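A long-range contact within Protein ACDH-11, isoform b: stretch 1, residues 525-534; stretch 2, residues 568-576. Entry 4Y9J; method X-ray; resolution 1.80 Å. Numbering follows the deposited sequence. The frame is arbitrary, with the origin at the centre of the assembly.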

# COMPACT_ATOMS: atom_id res chain seq x y z
N ARG B 525 9.89 -41.63 7.07
CA ARG B 525 10.69 -40.73 6.29
C ARG B 525 12.07 -41.30 5.97
O ARG B 525 12.60 -41.12 4.88
CB ARG B 525 10.79 -39.32 7.02
CG ARG B 525 11.57 -38.35 6.20
CD ARG B 525 11.91 -37.03 6.92
NE ARG B 525 10.75 -36.24 7.21
CZ ARG B 525 10.78 -34.91 7.31
NH1 ARG B 525 11.92 -34.23 7.15
NH2 ARG B 525 9.66 -34.28 7.58
N HIS B 526 12.68 -41.99 6.93
CA HIS B 526 13.97 -42.62 6.71
C HIS B 526 13.89 -43.70 5.62
O HIS B 526 14.76 -43.79 4.81
CB HIS B 526 14.51 -43.20 8.00
CG HIS B 526 14.72 -42.18 9.08
ND1 HIS B 526 13.68 -41.60 9.79
CD2 HIS B 526 15.85 -41.66 9.59
CE1 HIS B 526 14.18 -40.75 10.68
NE2 HIS B 526 15.49 -40.76 10.57
N ILE B 527 12.83 -44.50 5.63
CA ILE B 527 12.56 -45.51 4.59
C ILE B 527 12.42 -44.80 3.24
O ILE B 527 13.15 -45.14 2.29
CB ILE B 527 11.30 -46.34 4.92
CG1 ILE B 527 11.54 -47.17 6.17
CG2 ILE B 527 10.86 -47.20 3.71
CD1 ILE B 527 10.33 -47.90 6.73
N ALA B 528 11.56 -43.78 3.14
CA ALA B 528 11.36 -43.06 1.91
C ALA B 528 12.65 -42.43 1.35
O ALA B 528 12.92 -42.53 0.16
CB ALA B 528 10.23 -42.05 2.02
N PHE B 529 13.45 -41.79 2.22
CA PHE B 529 14.70 -41.18 1.80
C PHE B 529 15.73 -42.23 1.29
O PHE B 529 16.53 -41.96 0.40
CB PHE B 529 15.31 -40.45 2.98
CG PHE B 529 14.84 -39.02 3.21
CD1 PHE B 529 13.59 -38.58 2.87
CD2 PHE B 529 15.68 -38.13 3.93
CE1 PHE B 529 13.18 -37.25 3.06
CE2 PHE B 529 15.25 -36.80 4.16
CZ PHE B 529 14.01 -36.37 3.72
N THR B 530 15.78 -43.39 1.94
CA THR B 530 16.70 -44.45 1.52
C THR B 530 16.35 -44.92 0.12
O THR B 530 17.23 -45.12 -0.69
CB THR B 530 16.69 -45.60 2.50
OG1 THR B 530 17.05 -45.11 3.79
CG2 THR B 530 17.66 -46.68 2.05
N ILE B 531 15.06 -45.08 -0.14
CA ILE B 531 14.59 -45.43 -1.47
C ILE B 531 15.06 -44.35 -2.49
O ILE B 531 15.69 -44.69 -3.57
CB ILE B 531 13.07 -45.64 -1.49
CG1 ILE B 531 12.76 -46.89 -0.68
CG2 ILE B 531 12.56 -45.83 -2.94
CD1 ILE B 531 11.30 -47.15 -0.40
N ALA B 532 14.82 -43.10 -2.15
CA ALA B 532 15.16 -42.02 -3.04
C ALA B 532 16.63 -42.09 -3.38
O ALA B 532 17.00 -42.00 -4.51
CB ALA B 532 14.82 -40.67 -2.43
N ARG B 533 17.49 -42.27 -2.38
CA ARG B 533 18.93 -42.21 -2.61
C ARG B 533 19.46 -43.43 -3.37
O ARG B 533 20.39 -43.30 -4.15
CB ARG B 533 19.66 -42.07 -1.30
CG ARG B 533 19.35 -40.73 -0.64
CD ARG B 533 20.00 -40.49 0.71
NE ARG B 533 19.57 -41.45 1.74
CZ ARG B 533 19.15 -41.19 2.99
NH1 ARG B 533 19.06 -39.90 3.45
NH2 ARG B 533 18.83 -42.28 3.79
N ILE B 534 18.94 -44.61 -3.05
CA ILE B 534 19.30 -45.83 -3.76
C ILE B 534 18.94 -45.69 -5.23
O ILE B 534 19.75 -46.01 -6.13
CB ILE B 534 18.62 -47.09 -3.12
CG1 ILE B 534 19.30 -47.37 -1.76
CG2 ILE B 534 18.73 -48.33 -4.05
CD1 ILE B 534 18.63 -48.44 -0.93
N ILE B 568 21.80 -45.20 2.87
CA ILE B 568 20.81 -45.63 3.83
C ILE B 568 21.16 -45.03 5.20
O ILE B 568 22.29 -45.03 5.57
CB ILE B 568 20.68 -47.15 3.87
CG1 ILE B 568 19.64 -47.58 4.91
CG2 ILE B 568 22.02 -47.86 4.09
CD1 ILE B 568 19.36 -49.07 4.94
N ASP B 569 20.16 -44.51 5.91
CA ASP B 569 20.32 -44.00 7.26
C ASP B 569 19.08 -44.47 8.03
O ASP B 569 18.05 -43.79 8.09
CB ASP B 569 20.44 -42.48 7.26
CG ASP B 569 20.87 -41.92 8.61
OD1 ASP B 569 21.24 -42.63 9.55
OD2 ASP B 569 20.80 -40.72 8.71
N LEU B 570 19.19 -45.67 8.60
CA LEU B 570 18.06 -46.38 9.16
C LEU B 570 18.60 -47.54 9.98
O LEU B 570 19.40 -48.36 9.49
CB LEU B 570 17.18 -46.86 8.02
CG LEU B 570 15.92 -47.65 8.34
CD1 LEU B 570 14.92 -46.85 9.15
CD2 LEU B 570 15.30 -48.17 7.04
N ARG B 571 18.18 -47.62 11.24
CA ARG B 571 18.64 -48.65 12.11
C ARG B 571 17.48 -49.35 12.70
O ARG B 571 16.44 -48.76 12.89
CB ARG B 571 19.48 -48.10 13.25
CG ARG B 571 20.49 -47.06 12.82
CD ARG B 571 21.58 -46.83 13.86
NE ARG B 571 22.41 -45.75 13.36
CZ ARG B 571 23.32 -45.07 14.06
NH1 ARG B 571 23.54 -45.34 15.32
NH2 ARG B 571 23.97 -44.07 13.47
N TRP B 572 17.70 -50.60 13.04
CA TRP B 572 16.66 -51.44 13.55
C TRP B 572 16.06 -50.86 14.82
O TRP B 572 14.86 -50.81 14.95
CB TRP B 572 17.17 -52.87 13.75
CG TRP B 572 16.17 -53.71 14.38
CD1 TRP B 572 16.32 -54.39 15.53
CD2 TRP B 572 14.84 -53.97 13.92
NE1 TRP B 572 15.17 -55.06 15.83
CE2 TRP B 572 14.23 -54.81 14.87
CE3 TRP B 572 14.10 -53.58 12.81
CZ2 TRP B 572 12.92 -55.27 14.74
CZ3 TRP B 572 12.78 -54.04 12.68
CH2 TRP B 572 12.20 -54.86 13.66
N GLU B 573 16.89 -50.37 15.75
CA GLU B 573 16.35 -49.80 16.98
C GLU B 573 15.44 -48.61 16.81
O GLU B 573 14.60 -48.32 17.68
CB GLU B 573 17.46 -49.49 18.00
CG GLU B 573 18.45 -48.46 17.53
CD GLU B 573 19.61 -49.05 16.77
OE1 GLU B 573 19.50 -50.21 16.28
OE2 GLU B 573 20.63 -48.33 16.66
N TRP B 574 15.51 -47.92 15.66
CA TRP B 574 14.57 -46.84 15.43
C TRP B 574 13.13 -47.29 15.23
O TRP B 574 12.17 -46.49 15.32
CB TRP B 574 15.05 -45.91 14.30
CG TRP B 574 16.45 -45.36 14.53
CD1 TRP B 574 17.13 -45.39 15.69
CD2 TRP B 574 17.31 -44.70 13.58
NE1 TRP B 574 18.37 -44.79 15.54
CE2 TRP B 574 18.49 -44.32 14.27
CE3 TRP B 574 17.16 -44.30 12.22
CZ2 TRP B 574 19.55 -43.67 13.65
CZ3 TRP B 574 18.23 -43.63 11.60
CH2 TRP B 574 19.42 -43.33 12.33
N PHE B 575 12.95 -48.56 14.89
CA PHE B 575 11.62 -49.13 14.71
C PHE B 575 10.91 -49.44 16.05
O PHE B 575 9.70 -49.70 16.07
CB PHE B 575 11.74 -50.47 13.93
CG PHE B 575 12.04 -50.32 12.44
CD1 PHE B 575 13.31 -49.99 11.99
CD2 PHE B 575 11.07 -50.61 11.48
CE1 PHE B 575 13.59 -49.90 10.63
CE2 PHE B 575 11.35 -50.51 10.12
CZ PHE B 575 12.61 -50.18 9.70
N ALA B 576 11.64 -49.46 17.15
CA ALA B 576 11.08 -50.02 18.37
C ALA B 576 10.07 -49.09 18.99
O ALA B 576 10.22 -47.90 18.95
CB ALA B 576 12.18 -50.36 19.35
O HOH W 1 17.38 -41.59 6.25

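Residues 525-534 of ACDH-11 lie within a longer helix, its i to i+4 backbone bonds intact, while 568-571 run past it as an extended loop before the chain turns through helical phi/psi values at 572-575. The two backbones come nearest one helical turn apart: the CA atoms of Thr530 and Ile568 lie 4.9 Å apart, those of His526 and Leu570 6.1 Å. The contact is a worked example of how a helix can hold an irregular segment without a single direct hydrogen bond between them.

The packing is largely apolar. Thr530 CG2 rests 3.6 Å from Ile568 CB, while its OG1 turns back to the helix, donating to His526 O at 2.8 Å. Leu570 lies against two helix residues, its CD1 3.8 Å from His526 CB and its CD2 4.0 Å from Ile527 CG1. The edge of Trp574 approaches the face of the His526 ring, an offset edge-to-face pair with planes at 61°, while Asp569 O lies at the edge of that ring, 3.4 Å from His526 CD2.

The hydrogen bonding between the stretches runs through water. Arg533 NH2 and Asp569 N, 3.4 Å apart, are both donors and cannot bond; instead, a water accepts from Arg533 NH2 and donates to Asp569 O, each at 2.9 Å, bridging the stretches.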